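Local coordinates for ABC transporter, substrate-binding protein (Clostridium perfringens, PDB 4EDP) that probably captures a solute outside the cell membrane and delivers it to the membrane permease of an ABC import system, at residues A[109-112]-A[113-116]; A[276-279]-A[280-283]; A[286-289]-A[290-293]. All coordinates share one frame; numbering follows the deposited sequence.

Contact 1: residues A[109-112]-A[113-116]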
loop_
_atom_site.group_PDB
_atom_site.type_symbol
_atom_site.label_atom_id
_atom_site.label_comp_id
_atom_site.label_asym_id
_atom_site.label_seq_id
_atom_site.Cartn_x
_atom_site.Cartn_y
_atom_site.Cartn_z
ATOM N N LEU A 109 14.311 12.764 8.477
ATOM C CA LEU A 109 15.347 12.872 7.446
ATOM C C LEU A 109 15.689 14.233 6.882
ATOM O O LEU A 109 14.827 15.088 6.721
ATOM C CB LEU A 109 14.987 11.952 6.293
ATOM C CG LEU A 109 14.789 10.464 6.617
ATOM C CD1 LEU A 109 14.511 9.705 5.309
ATOM C CD2 LEU A 109 16.015 9.880 7.343
ATOM N N ASP A 110 16.973 14.404 6.590
ATOM C CA ASP A 110 17.478 15.615 5.967
ATOM C C ASP A 110 17.379 15.358 4.473
ATOM O O ASP A 110 18.233 14.711 3.885
ATOM C CB ASP A 110 18.908 15.881 6.396
ATOM C CG ASP A 110 19.507 17.087 5.717
ATOM O OD1 ASP A 110 18.831 17.718 4.876
ATOM O OD2 ASP A 110 20.672 17.397 6.032
ATOM N N TYR A 111 16.308 15.850 3.862
ATOM C CA TYR A 111 16.094 15.626 2.440
ATOM C C TYR A 111 17.090 16.336 1.520
ATOM O O TYR A 111 17.080 16.096 0.305
ATOM C CB TYR A 111 14.625 15.898 2.038
ATOM C CG TYR A 111 13.725 14.722 2.339
ATOM C CD1 TYR A 111 13.118 14.571 3.576
ATOM C CD2 TYR A 111 13.553 13.711 1.400
ATOM C CE1 TYR A 111 12.324 13.467 3.851
ATOM C CE2 TYR A 111 12.763 12.633 1.653
ATOM C CZ TYR A 111 12.158 12.495 2.880
ATOM O OH TYR A 111 11.353 11.386 3.094
ATOM N N SER A 112 17.961 17.175 2.073
ATOM C CA SER A 112 18.982 17.810 1.243
ATOM C C SER A 112 19.976 16.716 0.790
ATOM O O SER A 112 20.738 16.911 -0.157
ATOM C CB SER A 112 19.711 18.941 1.979
ATOM O OG SER A 112 20.570 18.477 3.006
ATOM N N LYS A 113 19.937 15.567 1.466
ATOM C CA LYS A 113 20.798 14.417 1.156
ATOM C C LYS A 113 20.111 13.383 0.268
ATOM O O LYS A 113 20.687 12.334 -0.049
ATOM C CB LYS A 113 21.207 13.738 2.468
ATOM C CG LYS A 113 22.175 14.530 3.317
ATOM C CD LYS A 113 22.314 13.869 4.700
ATOM C CE LYS A 113 23.648 14.124 5.333
ATOM N NZ LYS A 113 24.692 13.300 4.643
ATOM N N ILE A 114 18.878 13.669 -0.136
ATOM C CA ILE A 114 18.094 12.747 -0.960
ATOM C C ILE A 114 17.526 13.553 -2.137
ATOM O O ILE A 114 16.306 13.729 -2.263
ATOM C CB ILE A 114 16.962 12.101 -0.126
ATOM C CG1 ILE A 114 17.507 11.582 1.213
ATOM C CG2 ILE A 114 16.239 10.975 -0.927
ATOM C CD1 ILE A 114 16.450 10.893 2.112
ATOM N N PRO A 115 18.402 14.003 -3.042
ATOM C CA PRO A 115 17.917 14.837 -4.144
ATOM C C PRO A 115 16.901 14.164 -5.053
ATOM O O PRO A 115 16.026 14.850 -5.592
ATOM C CB PRO A 115 19.196 15.203 -4.903
ATOM C CG PRO A 115 20.172 14.130 -4.521
ATOM C CD PRO A 115 19.859 13.810 -3.107
ATOM N N ASN A 116 16.954 12.833 -5.160
ATOM C CA ASN A 116 16.005 12.107 -6.013
ATOM C C ASN A 116 14.569 12.195 -5.539
ATOM O O ASN A 116 13.653 11.927 -6.304
ATOM C CB ASN A 116 16.442 10.652 -6.238
ATOM C CG ASN A 116 17.624 10.558 -7.201
ATOM O OD1 ASN A 116 17.779 11.433 -8.068
ATOM N ND2 ASN A 116 18.452 9.502 -7.075
#

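Contact 2: residues A[276-279]-A[280-283]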
loop_
_atom_site.group_PDB
_atom_site.type_symbol
_atom_site.label_atom_id
_atom_site.label_comp_id
_atom_site.label_asym_id
_atom_site.label_seq_id
_atom_site.Cartn_x
_atom_site.Cartn_y
_atom_site.Cartn_z
ATOM N N LYS A 276 24.809 6.106 8.850
ATOM C CA LYS A 276 23.774 6.963 8.246
ATOM C C LYS A 276 24.113 7.587 6.892
ATOM O O LYS A 276 23.240 7.707 6.031
ATOM C CB LYS A 276 23.302 8.006 9.255
ATOM C CG LYS A 276 22.613 7.351 10.450
ATOM C CD LYS A 276 22.095 8.369 11.442
ATOM C CE LYS A 276 21.381 7.700 12.585
ATOM N NZ LYS A 276 20.919 8.723 13.578
ATOM N N ASP A 277 25.363 7.981 6.671
ATOM C CA ASP A 277 25.705 8.558 5.369
ATOM C C ASP A 277 25.409 7.556 4.255
ATOM O O ASP A 277 24.814 7.920 3.238
ATOM C CB ASP A 277 27.163 8.993 5.321
ATOM C CG ASP A 277 27.422 10.213 6.163
ATOM O OD1 ASP A 277 26.452 10.947 6.448
ATOM O OD2 ASP A 277 28.587 10.448 6.521
ATOM N N LEU A 278 25.806 6.300 4.466
ATOM C CA LEU A 278 25.574 5.239 3.494
ATOM C C LEU A 278 24.060 4.968 3.371
ATOM O O LEU A 278 23.554 4.667 2.281
ATOM C CB LEU A 278 26.297 3.960 3.934
ATOM C CG LEU A 278 26.349 2.796 2.949
ATOM C CD1 LEU A 278 27.182 3.170 1.728
ATOM C CD2 LEU A 278 26.931 1.541 3.611
ATOM N N ALA A 279 23.353 5.051 4.497
ATOM C CA ALA A 279 21.898 4.856 4.524
ATOM C C ALA A 279 21.212 5.896 3.636
ATOM O O ALA A 279 20.314 5.557 2.857
ATOM C CB ALA A 279 21.374 4.943 5.952
ATOM N N TYR A 280 21.624 7.161 3.762
ATOM C CA TYR A 280 21.063 8.217 2.912
ATOM C C TYR A 280 21.351 7.943 1.435
ATOM O O TYR A 280 20.482 8.117 0.593
ATOM C CB TYR A 280 21.614 9.590 3.288
ATOM C CG TYR A 280 20.889 10.259 4.423
ATOM C CD1 TYR A 280 19.679 10.897 4.201
ATOM C CD2 TYR A 280 21.416 10.289 5.707
ATOM C CE1 TYR A 280 19.007 11.527 5.231
ATOM C CE2 TYR A 280 20.747 10.923 6.748
ATOM C CZ TYR A 280 19.545 11.538 6.501
ATOM O OH TYR A 280 18.847 12.172 7.511
ATOM N N GLU A 281 22.584 7.546 1.118
ATOM C CA GLU A 281 22.950 7.231 -0.263
ATOM C C GLU A 281 22.053 6.128 -0.804
ATOM O O GLU A 281 21.616 6.175 -1.959
ATOM C CB GLU A 281 24.441 6.829 -0.372
ATOM C CG GLU A 281 25.395 7.993 -0.168
ATOM C CD GLU A 281 26.857 7.579 -0.132
ATOM O OE1 GLU A 281 27.152 6.378 -0.001
ATOM O OE2 GLU A 281 27.715 8.467 -0.204
ATOM N N PHE A 282 21.764 5.136 0.026
ATOM C CA PHE A 282 20.929 4.048 -0.414
ATOM C C PHE A 282 19.490 4.478 -0.706
ATOM O O PHE A 282 18.913 4.057 -1.720
ATOM C CB PHE A 282 20.914 2.886 0.576
ATOM C CG PHE A 282 20.098 1.737 0.083
ATOM C CD1 PHE A 282 20.669 0.755 -0.692
ATOM C CD2 PHE A 282 18.746 1.684 0.327
ATOM C CE1 PHE A 282 19.907 -0.279 -1.199
ATOM C CE2 PHE A 282 17.975 0.644 -0.166
ATOM C CZ PHE A 282 18.555 -0.337 -0.924
ATOM N N ILE A 283 18.907 5.304 0.156
ATOM C CA ILE A 283 17.522 5.760 -0.070
ATOM C C ILE A 283 17.467 6.561 -1.364
ATOM O O ILE A 283 16.559 6.382 -2.195
ATOM C CB ILE A 283 16.962 6.543 1.138
ATOM C CG1 ILE A 283 16.865 5.617 2.354
ATOM C CG2 ILE A 283 15.577 7.182 0.803
ATOM C CD1 ILE A 283 16.320 6.270 3.643
#

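Contact 3: residues A[286-289]-A[290-293]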
loop_
_atom_site.group_PDB
_atom_site.type_symbol
_atom_site.label_atom_id
_atom_site.label_comp_id
_atom_site.label_asym_id
_atom_site.label_seq_id
_atom_site.Cartn_x
_atom_site.Cartn_y
_atom_site.Cartn_z
ATOM N N ALA A 286 17.513 4.153 -4.152
ATOM C CA ALA A 286 16.229 3.444 -4.302
ATOM C C ALA A 286 15.161 4.290 -5.030
ATOM O O ALA A 286 14.255 3.745 -5.682
ATOM C CB ALA A 286 15.709 2.973 -2.937
ATOM N N LEU A 287 15.300 5.613 -4.929
ATOM C CA LEU A 287 14.386 6.564 -5.549
ATOM C C LEU A 287 14.837 6.995 -6.942
ATOM O O LEU A 287 14.092 7.678 -7.633
ATOM C CB LEU A 287 14.225 7.820 -4.661
ATOM C CG LEU A 287 13.552 7.646 -3.290
ATOM C CD1 LEU A 287 13.516 8.964 -2.442
ATOM C CD2 LEU A 287 12.152 7.093 -3.460
ATOM N N SER A 288 16.030 6.576 -7.361
ATOM C CA SER A 288 16.558 6.967 -8.669
ATOM C C SER A 288 15.719 6.396 -9.814
ATOM O O SER A 288 15.110 5.331 -9.696
ATOM C CB SER A 288 18.027 6.548 -8.829
ATOM O OG SER A 288 18.196 5.137 -8.897
ATOM N N LYS A 289 15.720 7.106 -10.934
ATOM C CA LYS A 289 14.962 6.692 -12.104
ATOM C C LYS A 289 15.345 5.273 -12.550
ATOM O O LYS A 289 14.474 4.458 -12.825
ATOM C CB LYS A 289 15.180 7.706 -13.226
ATOM C CG LYS A 289 14.564 7.346 -14.585
ATOM C CD LYS A 289 14.895 8.442 -15.622
ATOM C CE LYS A 289 14.462 8.074 -17.030
ATOM N NZ LYS A 289 15.182 6.852 -17.514
ATOM N N GLU A 290 16.638 4.979 -12.582
ATOM C CA GLU A 290 17.103 3.657 -13.008
ATOM C C GLU A 290 16.605 2.534 -12.089
ATOM O O GLU A 290 16.097 1.530 -12.571
ATOM C CB GLU A 290 18.627 3.612 -13.139
ATOM C CG GLU A 290 19.140 2.235 -13.602
ATOM C CD GLU A 290 20.654 2.156 -13.776
ATOM O OE1 GLU A 290 21.163 1.034 -14.002
ATOM O OE2 GLU A 290 21.334 3.202 -13.689
ATOM N N VAL A 291 16.732 2.696 -10.776
ATOM C CA VAL A 291 16.284 1.645 -9.854
ATOM C C VAL A 291 14.748 1.486 -9.867
ATOM O O VAL A 291 14.221 0.372 -9.779
ATOM C CB VAL A 291 16.811 1.872 -8.438
ATOM C CG1 VAL A 291 16.255 0.821 -7.490
ATOM C CG2 VAL A 291 18.349 1.856 -8.437
ATOM N N GLN A 292 14.039 2.602 -9.958
ATOM C CA GLN A 292 12.575 2.594 -10.052
ATOM C C GLN A 292 12.124 1.848 -11.332
ATOM O O GLN A 292 11.139 1.101 -11.313
ATOM C CB GLN A 292 12.079 4.045 -10.004
ATOM C CG GLN A 292 12.256 4.710 -8.619
ATOM C CD GLN A 292 11.070 4.483 -7.684
ATOM O OE1 GLN A 292 9.926 4.678 -8.084
ATOM N NE2 GLN A 292 11.341 4.146 -6.423
ATOM N N GLU A 293 12.821 2.061 -12.441
ATOM C CA GLU A 293 12.503 1.352 -13.693
ATOM C C GLU A 293 12.803 -0.144 -13.544
ATOM O O GLU A 293 11.976 -0.981 -13.877
ATOM C CB GLU A 293 13.297 1.926 -14.873
ATOM C CG GLU A 293 12.862 3.331 -15.249
ATOM C CD GLU A 293 13.665 3.967 -16.376
ATOM O OE1 GLU A 293 14.780 3.489 -16.692
ATOM O OE2 GLU A 293 13.165 4.973 -16.930
#

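Contact 1: residues A[109-112]-A[113-116]
Asp110 and Lys113 meet through the backbone of a short 3-10 turn that opens with an Asx turn, in the loop between helix 94-103 and helix 125-130. Two i+3 to i hydrogen bonds close the turn: Lys113 N donates to Asp110 O at 3.1 Å and Ile114 N to Tyr111 O at 3.1 Å. The carboxylate of Asp110 adds the Asx bond: its OD1 accepts from Ser112 N at 3.0 Å and from Ser112 OG at 2.7 Å, both donors arriving from the same face of the carboxylate. Two bonds thus grip one oxygen and fix the rotation of the group. Between charged side chains the contact is loose; Lys113 crosses Asp110 at about a right angle, and its NZ turns instead to a long, weak ion pair with Asp277. The apolar part lies on the buried side, where Ile114 also packs on Tyr280 of helix 276-286. CG1 of Ile114 is anti to the carbonyl carbon (chi1 -48°), which brings CD1 to both Leu109 and Tyr111: Ile114 CD1 stands 3.9 Å from Leu109 CD1 and 4.1 Å from Tyr111 CE2.

Contact 2: residues A[276-279]-A[280-283]
Tyr280 lies one turn beyond Lys276 on helix 276-286, and its side chain starts out beside the backbone of that preceding turn. CB sits 3.6 Å from Asp277 O and almost as near Lys276 O. CG also lies near Lys276 O, 3.8 Å away. With CG anti to the carbonyl carbon (chi1 -84°), the ring passes close to the Lys276 carbonyl: CD2 comes within 3.2 Å of Lys276 O, which lies at the ring edge, near its plane. CE2 is already farther from that oxygen, and beyond it the ring leaves the turn to pack on Leu109, Lys113 and Ile114 of the neighbouring loop and on Ile269 of strand 262-269, while at the tip OH hydrogen-bonds the backbone N of Asp110 and so ties the helix to that loop.

The same Lys276 O takes the helical bond from Tyr280 N at 2.8 Å. Glu281, Phe282 and Ile283 repeat the i+4 to i pattern with Asp277, Leu278 and Ala279. On the outer face, Glu281 runs extended and crosses Leu278 at about a right angle, its OE1 3.6 Å from Leu278 CD1. Ile283 folds its CG1 back to 3.5 Å from Ala279 O, while the ring of Phe282 stacks edge-to-face on Phe57 of helix 46-61.

Within this stretch the polar work is done by the backbone and the side chains contribute van der Waals contact; the polar ends of Lys276 and Tyr280 bond outside it, the lysine in a salt bridge with Asp107, so they fasten the helix to its surroundings rather than to itself.

Contact 3: residues A[286-289]-A[290-293]
Ser288 and Val291 meet at the start of helix 289-299, where Ser288 is the N-cap. The capping bond, Val291 N to Ser288 OG at 3.4 Å, is weak. The stronger partner of OG is Tyr285 O, so the hydroxyl joins the new helix to the end of helix 276-286. Val291 CG2 presses against the same OG at 3.3 Å.

The tight, buried part is built around Gln292. Its N bonds Ser288 O at 2.9 Å, while CG packs 3.1 Å from that same oxygen. The chain then bends at chi2 (-88°), bringing the amide back across the link between the helices. NE2 reaches Ala286 O at 3.0 Å in an almost straight hydrogen bond (N-H...O 176°), the acceptor lying in the amide plane. NE2 also donates to Tyr136 O, and OE1 accepts from Val304 N and Asn305 N. Four bonds therefore satisfy this buried amide and hold its orientation.

On the solvent side, Lys289 and Glu293, one turn apart, form a salt bridge at the margin of the contact. Lys289 is exposed, and Glu290 beside it is likewise exposed. Glu293 is only partly exposed, with Val308 beside its side chain and Lys309 N bonded to its OE2. The lysine runs out straight and bends only at chi4, so that NZ meets OE2 on its syn side but tilted out of the carboxylate plane, with 2.8 Å between Lys289 NZ and Glu293 OE2.

Overall arrangement
All three contacts lie on the same side of the chain's centre. Contacts 2 and 3 follow each other along the chain, on consecutive helices, while contact 1 is a loop that touches both: Asp110 and Lys113 face Tyr280 and Asp277 of contact 2, and Ile114 and Asn116 pack on Leu287 and Ser288 of contact 3. Contact 1 is the most exposed, with two of seven touching residues buried, against half in the others. Contact 2, in the first two turns of its helix against strands 89-93 and 262-269, relies on regular backbone bonds and apolar packing. At the chain turns, side chains add to the backbone bonds: a carboxylate in contact 1, a hydroxyl and a buried amide in contact 3, which alone has a salt bridge between its own segments.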